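Ulp1-like SUMO protease (Chaetomium thermophilum, PDB 6DG4) is the catalytic domain of a peptidase C48 (Ulp1-family) thiol protease, which probably removes SUMO from modified proteins. Local coordinates at residues Q42-R46 and R47-E51; A115-K119 and A120-D124; N209-C212 and L213-V217. One frame throughout, in Å; residues are numbered along the deposited sequence.

Interaction 1 (Q42-R46 and R47-E51)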
loop_
_atom_site.group_PDB
_atom_site.type_symbol
_atom_site.label_atom_id
_atom_site.label_comp_id
_atom_site.label_asym_id
_atom_site.label_seq_id
_atom_site.Cartn_x
_atom_site.Cartn_y
_atom_site.Cartn_z
ATOM N N GLN A 42 -9.447 9.947 8.234
ATOM C CA GLN A 42 -9.434 11.053 7.302
ATOM C C GLN A 42 -10.728 11.089 6.525
ATOM O O GLN A 42 -11.028 10.122 5.800
ATOM C CB GLN A 42 -8.271 10.856 6.342
ATOM C CG GLN A 42 -8.161 11.914 5.297
ATOM C CD GLN A 42 -8.027 13.290 5.901
ATOM O OE1 GLN A 42 -7.101 13.554 6.682
ATOM N NE2 GLN A 42 -8.962 14.180 5.558
ATOM N N PRO A 43 -11.517 12.159 6.609
ATOM C CA PRO A 43 -12.679 12.284 5.724
ATOM C C PRO A 43 -12.242 12.469 4.281
ATOM O O PRO A 43 -11.227 13.110 3.995
ATOM C CB PRO A 43 -13.395 13.540 6.241
ATOM C CG PRO A 43 -12.848 13.796 7.572
ATOM C CD PRO A 43 -11.461 13.247 7.599
ATOM N N LEU A 44 -13.020 11.892 3.366
ATOM C CA LEU A 44 -12.851 12.100 1.936
ATOM C C LEU A 44 -14.072 12.819 1.382
ATOM O O LEU A 44 -15.212 12.499 1.738
ATOM C CB LEU A 44 -12.680 10.776 1.193
ATOM C CG LEU A 44 -11.545 9.873 1.674
ATOM C CD1 LEU A 44 -11.521 8.600 0.844
ATOM C CD2 LEU A 44 -10.195 10.580 1.588
ATOM N N VAL A 45 -13.825 13.786 0.507
ATOM C CA VAL A 45 -14.865 14.612 -0.072
ATOM C C VAL A 45 -14.698 14.603 -1.587
ATOM O O VAL A 45 -13.779 13.989 -2.126
ATOM C CB VAL A 45 -14.852 16.051 0.482
ATOM C CG1 VAL A 45 -15.166 16.058 1.960
ATOM C CG2 VAL A 45 -13.500 16.712 0.220
ATOM N N ARG A 46 -15.607 15.301 -2.266
ATOM C CA ARG A 46 -15.600 15.331 -3.723
ATOM C C ARG A 46 -14.204 15.576 -4.278
ATOM O O ARG A 46 -13.772 14.899 -5.215
ATOM C CB ARG A 46 -16.566 16.408 -4.213
ATOM C CG ARG A 46 -16.490 16.682 -5.705
ATOM C CD ARG A 46 -17.510 17.724 -6.118
ATOM N NE ARG A 46 -17.387 18.060 -7.529
ATOM C CZ ARG A 46 -18.401 18.411 -8.311
ATOM N NH1 ARG A 46 -19.637 18.476 -7.827
ATOM N NH2 ARG A 46 -18.173 18.687 -9.586
ATOM N N ARG A 47 -13.485 16.553 -3.727
ATOM C CA ARG A 47 -12.184 16.908 -4.283
ATOM C C ARG A 47 -11.237 15.713 -4.338
ATOM O O ARG A 47 -10.480 15.556 -5.305
ATOM C CB ARG A 47 -11.568 18.025 -3.455
ATOM C CG ARG A 47 -10.244 18.486 -3.964
ATOM C CD ARG A 47 -9.779 19.643 -3.125
ATOM N NE ARG A 47 -8.515 20.181 -3.591
ATOM C CZ ARG A 47 -7.335 19.668 -3.276
ATOM N NH1 ARG A 47 -7.272 18.598 -2.501
ATOM N NH2 ARG A 47 -6.224 20.227 -3.734
ATOM N N ASP A 48 -11.243 14.869 -3.306
ATOM C CA ASP A 48 -10.343 13.719 -3.300
ATOM C C ASP A 48 -10.595 12.816 -4.501
ATOM O O ASP A 48 -9.651 12.289 -5.103
ATOM C CB ASP A 48 -10.510 12.943 -1.996
ATOM C CG ASP A 48 -10.125 13.761 -0.783
ATOM O OD1 ASP A 48 -8.922 14.019 -0.588
ATOM O OD2 ASP A 48 -11.028 14.166 -0.031
ATOM N N PHE A 49 -11.863 12.629 -4.864
ATOM C CA PHE A 49 -12.221 11.757 -5.976
ATOM C C PHE A 49 -12.076 12.476 -7.310
ATOM O O PHE A 49 -11.444 11.958 -8.239
ATOM C CB PHE A 49 -13.660 11.263 -5.776
ATOM C CG PHE A 49 -13.816 10.348 -4.593
ATOM C CD1 PHE A 49 -13.633 8.982 -4.732
ATOM C CD2 PHE A 49 -14.106 10.855 -3.337
ATOM C CE1 PHE A 49 -13.755 8.142 -3.649
ATOM C CE2 PHE A 49 -14.216 10.016 -2.249
ATOM C CZ PHE A 49 -14.041 8.659 -2.407
ATOM N N GLU A 50 -12.645 13.678 -7.414
ATOM C CA GLU A 50 -12.728 14.362 -8.697
ATOM C C GLU A 50 -11.365 14.846 -9.171
ATOM O O GLU A 50 -11.077 14.822 -10.372
ATOM C CB GLU A 50 -13.690 15.542 -8.583
ATOM C CG GLU A 50 -13.870 16.313 -9.867
ATOM C CD GLU A 50 -14.875 17.420 -9.728
ATOM O OE1 GLU A 50 -14.869 18.100 -8.675
ATOM O OE2 GLU A 50 -15.677 17.597 -10.669
ATOM N N GLU A 51 -10.517 15.308 -8.253
ATOM C CA GLU A 51 -9.256 15.916 -8.639
ATOM C C GLU A 51 -8.036 15.082 -8.293
ATOM O O GLU A 51 -7.006 15.229 -8.959
ATOM C CB GLU A 51 -9.110 17.298 -7.981
ATOM C CG GLU A 51 -10.192 18.284 -8.408
ATOM C CD GLU A 51 -10.028 19.643 -7.773
ATOM O OE1 GLU A 51 -8.934 20.222 -7.888
ATOM O OE2 GLU A 51 -10.990 20.132 -7.148
HETATM O O HOH W 1 -10.662 15.276 2.362
#
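Arg46 and Glu50, one helical turn apart, both start with CG anti to the backbone N (chi1 171° and -179°) and run on extended, which brings their charged ends together. The guanidinium meets the carboxylate side-on with two nitrogens: Arg46 NE lies 2.8 Å from Glu50 OE1, and Arg46 NH2 lies 2.9 Å from Glu50 OE2. The planes are not flush but 52° apart, and NE reaches OE1 from above the carboxylate plane. A leucine in place of Arg46 would probably leave the Glu50 carboxylate without its counter-charge and the carbonyl of Ala29, bonded by Arg46 NH1, without that donor. At the start of helix 46-50, Val45 is the N-cap, and Asp48 forms one half of a capping box: its OD2 takes the Val45 N-H through the anti lone pair at 2.9 Å, nearly straight, whereas the valine side chain has nothing to return. Asp48 N turns instead, weakly, to the Val45 carbonyl. Water 1 donates to both Asp48 OD2 and Pro43 O, while Asn61 and Asn63 hold OD1. On the apolar side, Leu44 crosses Phe49 at about a right angle, its CB 3.8 Å from Phe49 CE2, and both side chains also rest on helix 228-241.

Interaction 2 (A115-K119 and A120-D124). With GOL (glycerol), chain E.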
loop_
_atom_site.group_PDB
_atom_site.type_symbol
_atom_site.label_atom_id
_atom_site.label_comp_id
_atom_site.label_asym_id
_atom_site.label_seq_id
_atom_site.Cartn_x
_atom_site.Cartn_y
_atom_site.Cartn_z
ATOM N N ALA A 115 1.727 1.740 14.452
ATOM C CA ALA A 115 1.614 0.690 13.448
ATOM C C ALA A 115 1.726 -0.710 14.043
ATOM O O ALA A 115 1.689 -1.692 13.294
ATOM C CB ALA A 115 2.689 0.873 12.372
ATOM N N ASN A 116 1.866 -0.817 15.364
ATOM C CA ASN A 116 1.983 -2.108 16.043
ATOM C C ASN A 116 3.198 -2.890 15.558
ATOM O O ASN A 116 3.161 -4.114 15.418
ATOM C CB ASN A 116 0.687 -2.902 15.948
ATOM C CG ASN A 116 -0.416 -2.253 16.738
ATOM O OD1 ASN A 116 -0.275 -2.032 17.940
ATOM N ND2 ASN A 116 -1.500 -1.898 16.068
ATOM N N VAL A 117 4.292 -2.171 15.338
ATOM C CA VAL A 117 5.576 -2.750 14.971
ATOM C C VAL A 117 6.470 -2.630 16.198
ATOM O O VAL A 117 7.048 -1.569 16.464
ATOM C CB VAL A 117 6.182 -2.048 13.753
ATOM C CG1 VAL A 117 7.539 -2.620 13.424
ATOM C CG2 VAL A 117 5.248 -2.168 12.554
ATOM N N ARG A 118 6.581 -3.720 16.952
ATOM C CA ARG A 118 7.380 -3.767 18.165
ATOM C C ARG A 118 8.339 -4.946 18.092
ATOM O O ARG A 118 8.140 -5.890 17.326
ATOM C CB ARG A 118 6.488 -3.900 19.404
ATOM C CG ARG A 118 5.614 -2.678 19.655
ATOM C CD ARG A 118 4.654 -2.926 20.803
ATOM N NE ARG A 118 3.902 -1.730 21.174
ATOM C CZ ARG A 118 2.763 -1.338 20.604
ATOM N NH1 ARG A 118 2.219 -2.037 19.616
ATOM N NH2 ARG A 118 2.166 -0.232 21.028
ATOM N N LYS A 119 9.399 -4.882 18.895
ATOM C CA LYS A 119 10.373 -5.967 18.905
ATOM C C LYS A 119 9.702 -7.314 19.148
ATOM O O LYS A 119 10.014 -8.302 18.474
ATOM C CB LYS A 119 11.434 -5.697 19.974
ATOM C CG LYS A 119 12.547 -6.746 20.050
ATOM C CD LYS A 119 13.571 -6.364 21.114
ATOM C CE LYS A 119 14.675 -7.401 21.213
ATOM N NZ LYS A 119 15.665 -7.039 22.258
ATOM N N ALA A 120 8.775 -7.378 20.106
ATOM C CA ALA A 120 8.216 -8.665 20.508
ATOM C C ALA A 120 7.441 -9.353 19.389
ATOM O O ALA A 120 7.442 -10.586 19.311
ATOM C CB ALA A 120 7.314 -8.493 21.732
ATOM N N ASN A 121 6.762 -8.596 18.530
ATOM C CA ASN A 121 5.932 -9.197 17.494
ATOM C C ASN A 121 6.493 -9.023 16.089
ATOM O O ASN A 121 5.871 -9.488 15.129
ATOM C CB ASN A 121 4.500 -8.642 17.549
ATOM C CG ASN A 121 4.411 -7.208 17.067
ATOM O OD1 ASN A 121 5.086 -6.331 17.593
ATOM N ND2 ASN A 121 3.572 -6.964 16.060
ATOM N N PHE A 122 7.660 -8.389 15.946
ATOM C CA PHE A 122 8.164 -8.028 14.624
ATOM C C PHE A 122 8.212 -9.223 13.676
ATOM O O PHE A 122 7.701 -9.158 12.552
ATOM C CB PHE A 122 9.545 -7.381 14.754
ATOM C CG PHE A 122 10.058 -6.812 13.470
ATOM C CD1 PHE A 122 9.647 -5.565 13.046
ATOM C CD2 PHE A 122 10.947 -7.525 12.680
ATOM C CE1 PHE A 122 10.106 -5.036 11.863
ATOM C CE2 PHE A 122 11.411 -6.999 11.496
ATOM C CZ PHE A 122 10.983 -5.750 11.085
ATOM N N LEU A 123 8.843 -10.318 14.099
ATOM C CA LEU A 123 8.978 -11.478 13.224
ATOM C C LEU A 123 7.657 -12.197 12.979
ATOM O O LEU A 123 7.587 -13.022 12.063
ATOM C CB LEU A 123 10.024 -12.448 13.783
ATOM C CG LEU A 123 11.444 -11.895 13.884
ATOM C CD1 LEU A 123 12.371 -12.944 14.472
ATOM C CD2 LEU A 123 11.956 -11.451 12.530
ATOM N N ASP A 124 6.618 -11.904 13.763
ATOM C CA ASP A 124 5.289 -12.466 13.553
ATOM C C ASP A 124 4.515 -11.722 12.473
ATOM O O ASP A 124 3.507 -12.237 11.984
ATOM C CB ASP A 124 4.518 -12.419 14.882
ATOM C CG ASP A 124 3.093 -12.951 14.770
ATOM O OD1 ASP A 124 2.928 -14.161 14.511
ATOM O OD2 ASP A 124 2.136 -12.168 14.974
HETATM C C1 GOL E . 9.284 -4.313 22.689
HETATM O O1 GOL E . 8.378 -5.298 22.200
HETATM C C2 GOL E . 8.957 -2.907 22.030
HETATM O O2 GOL E . 8.563 -1.976 22.992
HETATM C C3 GOL E . 10.243 -2.424 21.273
HETATM O O3 GOL E . 9.944 -2.371 19.899
HETATM O O HOH W 2 2.863 -4.756 18.870
HETATM O O HOH W 3 10.062 -10.588 16.818
#
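Asn121 OD1 accepts two hydrogens, one from the Arg118 backbone N at 3.1 Å and a weak one from water 2. On the other branch of the same amide, Asn121 ND2 gives a fairly straight bond to Asn116 O, 3.0 Å away and close to the amide plane. With CG lodged between the backbone N and the carbonyl carbon (chi1 72°), the Asn121 side chain folds back over its own turn, and its two bonds fix which way the amide is flipped. Water 2 also accepts from Arg118 NH1, which in turn donates in plane to a lone pair of Asn116 OD1 at 3.0 Å. On the buried side, Val117 and Phe122 run side by side: Val117 CG1 meets the edge of the ring, 3.6 Å from Phe122 CD1, and the ring packs on Val173, Val176 and Leu177 of helix 163-177. Lys119 stretches away to salt bridges with Glu178 and Asp179, just beyond that helix. A glycerol, probably from the crystallisation liquor, takes the Lys119 and Ala120 N-H groups. Two overlapping type I-like beta turns (118-121 and 119-122), held by weak backbone bonds and reinforced by Asn121, follow the Schellman motif closing helix 109-114 of the Ulp1-type domain.

Interaction 3 (N209-C212 and L213-V217)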
loop_
_atom_site.group_PDB
_atom_site.type_symbol
_atom_site.label_atom_id
_atom_site.label_comp_id
_atom_site.label_asym_id
_atom_site.label_seq_id
_atom_site.Cartn_x
_atom_site.Cartn_y
_atom_site.Cartn_z
ATOM N N ASN A 209 0.710 -2.440 -6.306
ATOM C CA ASN A 209 1.797 -3.293 -5.844
ATOM C C ASN A 209 1.601 -3.690 -4.388
ATOM O O ASN A 209 1.956 -4.805 -3.989
ATOM C CB ASN A 209 3.144 -2.600 -6.048
ATOM C CG ASN A 209 3.559 -2.580 -7.501
ATOM O OD1 ASN A 209 3.120 -3.414 -8.292
ATOM N ND2 ASN A 209 4.398 -1.626 -7.864
ATOM N N ALA A 210 1.047 -2.786 -3.577
ATOM C CA ALA A 210 0.762 -3.114 -2.185
ATOM C C ALA A 210 -0.313 -4.191 -2.078
ATOM O O ALA A 210 -0.200 -5.102 -1.247
ATOM C CB ALA A 210 0.369 -1.854 -1.414
ATOM N N ILE A 211 -1.360 -4.116 -2.912
ATOM C CA ILE A 211 -2.363 -5.177 -2.926
ATOM C C ILE A 211 -1.695 -6.506 -3.240
ATOM O O ILE A 211 -1.902 -7.511 -2.552
ATOM C CB ILE A 211 -3.474 -4.878 -3.948
ATOM C CG1 ILE A 211 -4.284 -3.636 -3.575
ATOM C CG2 ILE A 211 -4.394 -6.096 -4.078
ATOM C CD1 ILE A 211 -5.270 -3.211 -4.659
ATOM N N CYS A 212 -0.878 -6.528 -4.293
ATOM C CA CYS A 212 -0.243 -7.770 -4.713
ATOM C C CYS A 212 0.670 -8.326 -3.625
ATOM O O CYS A 212 0.554 -9.495 -3.241
ATOM C CB CYS A 212 0.522 -7.544 -6.017
ATOM S SG CYS A 212 -0.557 -7.281 -7.457
ATOM N N LEU A 213 1.591 -7.514 -3.112
ATOM C CA LEU A 213 2.530 -8.040 -2.126
ATOM C C LEU A 213 1.811 -8.504 -0.861
ATOM O O LEU A 213 2.155 -9.550 -0.300
ATOM C CB LEU A 213 3.623 -7.020 -1.819
ATOM C CG LEU A 213 4.895 -7.171 -2.656
ATOM C CD1 LEU A 213 5.712 -8.368 -2.171
ATOM C CD2 LEU A 213 4.572 -7.303 -4.139
ATOM N N ALA A 214 0.798 -7.754 -0.410
ATOM C CA ALA A 214 0.081 -8.147 0.799
ATOM C C ALA A 214 -0.628 -9.482 0.626
ATOM O O ALA A 214 -0.764 -10.239 1.594
ATOM C CB ALA A 214 -0.944 -7.080 1.185
ATOM N N LEU A 215 -1.125 -9.762 -0.580
ATOM C CA LEU A 215 -1.852 -10.989 -0.868
ATOM C C LEU A 215 -0.949 -12.128 -1.311
ATOM O O LEU A 215 -1.426 -13.258 -1.449
ATOM C CB LEU A 215 -2.872 -10.752 -1.983
ATOM C CG LEU A 215 -4.042 -9.834 -1.646
ATOM C CD1 LEU A 215 -4.958 -9.730 -2.849
ATOM C CD2 LEU A 215 -4.810 -10.331 -0.436
ATOM N N GLY A 216 0.327 -11.862 -1.555
ATOM C CA GLY A 216 1.195 -12.886 -2.092
ATOM C C GLY A 216 1.045 -13.128 -3.576
ATOM O O GLY A 216 1.345 -14.230 -4.043
ATOM N N VAL A 217 0.592 -12.122 -4.328
ATOM C CA VAL A 217 0.382 -12.211 -5.769
ATOM C C VAL A 217 1.534 -11.523 -6.486
ATOM O O VAL A 217 1.986 -10.452 -6.070
ATOM C CB VAL A 217 -0.962 -11.555 -6.141
ATOM C CG1 VAL A 217 -1.095 -11.401 -7.646
ATOM C CG2 VAL A 217 -2.120 -12.369 -5.587
#
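Ile211 and Leu215 lie side by side on one flank of the helix, pointing the same way, with Ile211 CG2 3.9 Å from Leu215 CD1. Ile211 CG2 stands anti to the backbone N, beside the carbonyl carbon, and is thereby directed along the helix toward the next turn. Leu215 CG lies beyond the oxygen of Ile211, 3.3 Å from Ile211 O. On this flank Ile211 packs against Ile72 and Leu215 against Tyr75, both of helix 62-80, and Ile72 also touches Ala210 and Ala214. Leu213 lies on another flank and packs on Leu153 of strand 149-153, and its CD2 hangs 3.6 Å from Asn209 O. Its chi1 of -94° is well off the usual staggered value, which may reflect some strain. Asn209 extends its own polar end to Tyr223.

Cys212 and Val217 meet across the end of the helix. Cys212 SG approaches Val217 CG1 at 4.2 Å, while the Val217 N-H bonds to Cys212 O at 2.8 Å. Inside that bond a second one runs from Gly216 N to Leu213 O, 3.2 Å long. The chain reverses at Gly216, whose phi of 78° would press a side chain against the preceding carbonyl. The two bonds, with the apolar contact bridging the reversal, make up a Schellman motif. It closes helix 202-215, probably the counterpart of the central helix of papain-like cysteine proteases, whose N-terminal end carries the nucleophile; Cys212 belongs to the opposite end.

How the interactions relate
The three contacts follow one another in series, neither nesting nor crossing, and each closes a short turn within one continuous run of chain. Interaction 1 comes first, where strand 43-44 passes into helix 46-50 beside helix 228-241. Interaction 2 shapes the connection from helix 109-114 to strand 127-134, against helix 163-177 and on the other side of the chain's centre; the centres of these two contacts are 33 Å apart. Interaction 3 ends helix 202-215 near the middle of the domain, between helix 62-80 and strand 149-153, with its nearest atoms about 14 Å from interaction 1 and about 11 Å from interaction 2. The first opens a helix, the second follows one's end, the third ends another.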